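Local structure of PmoF1 (Methylocystis sp. ATCC 49242, 6P1E) at residues D41-V46 / A54-D59; A45-K50 / A110-I115. The protein binds copper(II) through its PCuAC domain and probably acts as a copper chaperone in this methane-oxidizing bacterium. One frame throughout, in Å; residues are numbered along the deposited sequence.

Overall arrangement
From the N terminus, the chain runs through strands 10-18 and 27-35, which carry the copper ligands Glu13 and His34, before reaching strand 41-47, where both contacts begin. Contact 1 closes the short excursion to strand 51-57. Contact 2 closes a much longer one, out through strands 51-57, 69-71, 75-91 and 100-107 and back along 111-120. The second arm of contact 1 thus lies inside the loop of contact 2, and the first arms overlap at Ala45 and Val46. The contacts, with centres 11 Å apart, also touch: Asp41 OD2 accepts a hydrogen bond from Ala110 N, tying strand 41-47 to the turn before 111-120.

Contact 1 of 2, residues D41-V46 / A54-D59; sequences DKLVAV and AVIHGD
Ile56 points its terminal methyl at the backbone of 41-46: CD1 lies over the face of the Val44-Ala45 peptide group, 3.3 Å from Val44 C and just as close to Ala45 N, a tight fit. Its CG1 branch stands anti to the carbonyl carbon and then runs extended (chi2 175°), which carries CD1 straight out to that peptide. The same methyl also packs on Leu43, 3.9 Å from Leu43 CG, with the two side chains running obliquely to one another. Val46 turns its CG2 towards the shaft of Ile56, at 4.3 Å from CG1, while its CB rests 3.8 Å from Ala54 CB. The Ala54 methyl also comes up against the Val46 carbonyl.

No direct hydrogen bond joins the two strands, although they run antiparallel at 157°. Two waters stand in for the missing backbone pair: one accepts from Val46 N and donates to Ala54 O, and the other donates to Val46 O at 2.8 Å and accepts from Ala54 N. Val69, Met103, Leu105 and Val86 surround the apolar side chains. Val44 and Ala45 both face Val106, so the peptide under Ile56 belongs to a classic beta bulge. The arrangement is that of two consecutive strands lying side by side without pairing directly, bridged by two waters at Val46 and Ala54, in a curled beta sheet, consistent with the cupredoxin-like fold of PCuAC domains.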
loop_
_atom_site.group_PDB
_atom_site.type_symbol
_atom_site.label_atom_id
_atom_site.label_comp_id
_atom_site.label_asym_id
_atom_site.label_seq_id
_atom_site.Cartn_x
_atom_site.Cartn_y
_atom_site.Cartn_z
ATOM N N ASP B 41 0.013 21.190 -0.233
ATOM C CA ASP B 41 0.039 20.970 -1.672
ATOM C C ASP B 41 -1.180 20.137 -2.050
ATOM O O ASP B 41 -1.984 19.780 -1.188
ATOM C CB ASP B 41 1.335 20.272 -2.101
ATOM C CG ASP B 41 1.747 20.616 -3.528
ATOM O OD1 ASP B 41 0.868 20.965 -4.347
ATOM O OD2 ASP B 41 2.957 20.540 -3.834
ATOM N N LYS B 42 -1.321 19.841 -3.337
ATOM C CA LYS B 42 -2.447 19.056 -3.826
ATOM C C LYS B 42 -2.024 18.216 -5.017
ATOM O O LYS B 42 -1.286 18.694 -5.870
ATOM C CB LYS B 42 -3.605 19.961 -4.255
ATOM C CG LYS B 42 -4.122 20.917 -3.198
ATOM C CD LYS B 42 -5.301 21.708 -3.750
ATOM C CE LYS B 42 -5.759 22.793 -2.792
ATOM N NZ LYS B 42 -6.881 23.592 -3.358
ATOM N N LEU B 43 -2.491 16.974 -5.079
ATOM C CA LEU B 43 -2.414 16.211 -6.317
ATOM C C LEU B 43 -3.617 16.617 -7.160
ATOM O O LEU B 43 -4.758 16.325 -6.798
ATOM C CB LEU B 43 -2.402 14.705 -6.052
ATOM C CG LEU B 43 -2.376 13.819 -7.302
ATOM C CD1 LEU B 43 -1.077 13.997 -8.073
ATOM C CD2 LEU B 43 -2.587 12.360 -6.926
ATOM N N VAL B 44 -3.363 17.300 -8.272
ATOM C CA VAL B 44 -4.441 17.889 -9.065
ATOM C C VAL B 44 -4.685 17.163 -10.385
ATOM O O VAL B 44 -5.777 17.247 -10.948
ATOM C CB VAL B 44 -4.161 19.377 -9.366
ATOM C CG1 VAL B 44 -4.122 20.177 -8.073
ATOM C CG2 VAL B 44 -2.860 19.543 -10.148
ATOM N N ALA B 45 -3.678 16.455 -10.881
ATOM C CA ALA B 45 -3.825 15.738 -12.141
ATOM C C ALA B 45 -2.873 14.556 -12.250
ATOM O O ALA B 45 -1.822 14.519 -11.610
ATOM C CB ALA B 45 -3.610 16.690 -13.311
ATOM N N VAL B 46 -3.265 13.591 -13.075
ATOM C CA VAL B 46 -2.436 12.434 -13.381
ATOM C C VAL B 46 -2.470 12.210 -14.885
ATOM O O VAL B 46 -3.540 12.193 -15.491
ATOM C CB VAL B 46 -2.923 11.170 -12.641
ATOM C CG1 VAL B 46 -2.173 9.926 -13.116
ATOM C CG2 VAL B 46 -2.773 11.346 -11.136
ATOM N N ALA B 54 -7.213 9.772 -16.594
ATOM C CA ALA B 54 -7.084 9.497 -15.170
ATOM C C ALA B 54 -7.926 10.492 -14.381
ATOM O O ALA B 54 -7.849 11.699 -14.610
ATOM C CB ALA B 54 -5.633 9.567 -14.747
ATOM N N VAL B 55 -8.727 9.976 -13.452
ATOM C CA VAL B 55 -9.621 10.800 -12.644
ATOM C C VAL B 55 -9.282 10.631 -11.169
ATOM O O VAL B 55 -9.310 9.519 -10.639
ATOM C CB VAL B 55 -11.102 10.436 -12.885
ATOM C CG1 VAL B 55 -12.017 11.231 -11.959
ATOM C CG2 VAL B 55 -11.476 10.687 -14.338
ATOM N N ILE B 56 -8.962 11.738 -10.509
ATOM C CA ILE B 56 -8.602 11.693 -9.102
ATOM C C ILE B 56 -9.857 11.708 -8.239
ATOM O O ILE B 56 -10.747 12.531 -8.427
ATOM C CB ILE B 56 -7.693 12.876 -8.717
ATOM C CG1 ILE B 56 -6.515 12.968 -9.694
ATOM C CG2 ILE B 56 -7.199 12.718 -7.283
ATOM C CD1 ILE B 56 -5.618 14.161 -9.479
ATOM N N HIS B 57 -9.898 10.794 -7.276
ATOM C CA HIS B 57 -10.996 10.704 -6.327
ATOM C C HIS B 57 -10.398 10.866 -4.939
ATOM O O HIS B 57 -10.170 9.886 -4.232
ATOM C CB HIS B 57 -11.726 9.364 -6.465
ATOM C CG HIS B 57 -12.431 9.192 -7.773
ATOM N ND1 HIS B 57 -13.588 9.869 -8.093
ATOM C CD2 HIS B 57 -12.141 8.415 -8.844
ATOM C CE1 HIS B 57 -13.980 9.516 -9.305
ATOM N NE2 HIS B 57 -13.118 8.637 -9.783
ATOM N N GLY B 58 -10.150 12.113 -4.548
ATOM C CA GLY B 58 -9.326 12.392 -3.386
ATOM C C GLY B 58 -10.105 12.685 -2.121
ATOM O O GLY B 58 -9.511 12.950 -1.073
ATOM N N ASP B 59 -11.431 12.616 -2.211
ATOM C CA ASP B 59 -12.295 12.804 -1.048
ATOM C C ASP B 59 -12.769 11.430 -0.584
ATOM O O ASP B 59 -13.655 10.832 -1.191
ATOM C CB ASP B 59 -13.483 13.708 -1.387
ATOM C CG ASP B 59 -14.362 14.004 -0.180
ATOM O OD1 ASP B 59 -14.082 13.487 0.922
ATOM O OD2 ASP B 59 -15.341 14.761 -0.338
HETATM O O HOH W 1 -6.087 13.739 -13.894
HETATM O O HOH W 2 -5.358 12.220 -17.664
#

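Contact 2 of 2, residues A45-K50 / A110-I115; sequences AVKVEK and AGEVVI
Lys47 and Glu112 meet by their charged ends in a salt bridge on the protein surface. The ammonium group lies 3.2 Å from Glu112 OE2, to which Lys47 NZ donates its main hydrogen bond, and a weak second one runs from Lys47 NZ to Glu112 OE1 at 3.5 Å. The grip on the carboxylate is therefore forked but uneven. Lys47 NZ approaches OE2 from above the carboxylate plane, 37° out of it. The two side chains cross at about a right angle.

Carbon contacts add little: Lys47 CE passes 3.8 Å from Glu112 OE2. Reach comes from the shapes of the chains. The lysine leaves its strand extended and then bends at chi3 (-72°), swinging CE and NZ round to the glutamate, whose own chain stays extended beyond CG. Both residues are exposed, so solvent probably screens the pair.

Backbone pairing between the two segments is absent, and their closest CA atoms, those of Lys47 and Val114, are 9.2 Å apart. Strand 100-107 fills the interval, hydrogen-bonded antiparallel to each neighbour: Thr104 pairs with Lys47, Leu105 with Val113 and Met103 with Ile115. Lys47 and Glu112 thus reach across a central strand from its two flanking strands. This is a cross-strand ion pair spanning three adjacent strands on the outer face of the PCuAC beta sheet.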
loop_
_atom_site.group_PDB
_atom_site.type_symbol
_atom_site.label_atom_id
_atom_site.label_comp_id
_atom_site.label_asym_id
_atom_site.label_seq_id
_atom_site.Cartn_x
_atom_site.Cartn_y
_atom_site.Cartn_z
ATOM N N ALA B 45 -3.678 16.455 -10.881
ATOM C CA ALA B 45 -3.825 15.738 -12.141
ATOM C C ALA B 45 -2.873 14.556 -12.250
ATOM O O ALA B 45 -1.822 14.519 -11.610
ATOM C CB ALA B 45 -3.610 16.690 -13.311
ATOM N N VAL B 46 -3.265 13.591 -13.075
ATOM C CA VAL B 46 -2.436 12.434 -13.381
ATOM C C VAL B 46 -2.470 12.210 -14.885
ATOM O O VAL B 46 -3.540 12.193 -15.491
ATOM C CB VAL B 46 -2.923 11.170 -12.641
ATOM C CG1 VAL B 46 -2.173 9.926 -13.116
ATOM C CG2 VAL B 46 -2.773 11.346 -11.136
ATOM N N LYS B 47 -1.292 12.053 -15.481
ATOM C CA LYS B 47 -1.180 11.788 -16.911
ATOM C C LYS B 47 -0.606 10.395 -17.138
ATOM O O LYS B 47 0.401 10.022 -16.534
ATOM C CB LYS B 47 -0.304 12.849 -17.580
ATOM C CG LYS B 47 -0.883 14.255 -17.498
ATOM C CD LYS B 47 -0.035 15.267 -18.251
ATOM C CE LYS B 47 1.279 15.548 -17.539
ATOM N NZ LYS B 47 2.093 16.563 -18.259
ATOM N N VAL B 48 -1.251 9.634 -18.015
ATOM C CA VAL B 48 -0.841 8.263 -18.292
ATOM C C VAL B 48 -1.141 7.923 -19.749
ATOM O O VAL B 48 -2.257 8.112 -20.230
ATOM C CB VAL B 48 -1.534 7.259 -17.338
ATOM C CG1 VAL B 48 -3.054 7.384 -17.409
ATOM C CG2 VAL B 48 -1.080 5.834 -17.632
ATOM N N GLU B 49 -0.124 7.446 -20.455
ATOM C CA GLU B 49 -0.238 7.210 -21.886
ATOM C C GLU B 49 -1.029 5.944 -22.215
ATOM O O GLU B 49 -1.724 5.889 -23.229
ATOM C CB GLU B 49 1.155 7.110 -22.505
ATOM C CG GLU B 49 1.987 8.371 -22.351
ATOM C CD GLU B 49 3.352 8.253 -22.997
ATOM O OE1 GLU B 49 3.543 7.341 -23.830
ATOM O OE2 GLU B 49 4.238 9.072 -22.668
ATOM N N LYS B 50 -0.925 4.934 -21.354
ATOM C CA LYS B 50 -1.494 3.621 -21.649
ATOM C C LYS B 50 -2.982 3.524 -21.302
ATOM O O LYS B 50 -3.622 2.510 -21.577
ATOM C CB LYS B 50 -0.722 2.538 -20.892
ATOM C CG LYS B 50 0.736 2.373 -21.320
ATOM C CD LYS B 50 0.914 2.211 -22.821
ATOM C CE LYS B 50 2.377 2.032 -23.168
ATOM N NZ LYS B 50 2.611 1.825 -24.622
ATOM N N ALA B 110 4.416 21.627 -6.131
ATOM C CA ALA B 110 5.681 20.917 -6.319
ATOM C C ALA B 110 5.985 20.607 -7.785
ATOM O O ALA B 110 7.126 20.311 -8.138
ATOM C CB ALA B 110 5.671 19.625 -5.511
ATOM N N GLY B 111 4.968 20.689 -8.635
ATOM C CA GLY B 111 5.129 20.431 -10.054
ATOM C C GLY B 111 4.968 18.964 -10.403
ATOM O O GLY B 111 4.303 18.217 -9.684
ATOM N N GLU B 112 5.578 18.557 -11.513
ATOM C CA GLU B 112 5.379 17.220 -12.064
ATOM C C GLU B 112 6.491 16.250 -11.661
ATOM O O GLU B 112 7.649 16.642 -11.508
ATOM C CB GLU B 112 5.280 17.298 -13.590
ATOM C CG GLU B 112 4.182 18.235 -14.076
ATOM C CD GLU B 112 3.937 18.144 -15.569
ATOM O OE1 GLU B 112 4.774 17.550 -16.274
ATOM O OE2 GLU B 112 2.907 18.673 -16.041
ATOM N N VAL B 113 6.123 14.985 -11.475
ATOM C CA VAL B 113 7.098 13.927 -11.243
ATOM C C VAL B 113 6.677 12.683 -12.021
ATOM O O VAL B 113 5.515 12.279 -11.984
ATOM C CB VAL B 113 7.261 13.604 -9.734
ATOM C CG1 VAL B 113 5.941 13.168 -9.105
ATOM C CG2 VAL B 113 8.341 12.541 -9.527
ATOM N N VAL B 114 7.616 12.104 -12.761
ATOM C CA VAL B 114 7.355 10.871 -13.493
ATOM C C VAL B 114 7.670 9.684 -12.597
ATOM O O VAL B 114 8.734 9.625 -11.976
ATOM C CB VAL B 114 8.183 10.784 -14.787
ATOM C CG1 VAL B 114 7.942 9.455 -15.498
ATOM C CG2 VAL B 114 7.847 11.945 -15.709
ATOM N N ILE B 115 6.741 8.736 -12.545
ATOM C CA ILE B 115 6.888 7.563 -11.700
ATOM C C ILE B 115 6.669 6.299 -12.511
ATOM O O ILE B 115 6.121 6.343 -13.612
ATOM C CB ILE B 115 5.892 7.583 -10.520
ATOM C CG1 ILE B 115 4.446 7.492 -11.024
ATOM C CG2 ILE B 115 6.090 8.845 -9.690
ATOM C CD1 ILE B 115 3.427 7.280 -9.928
#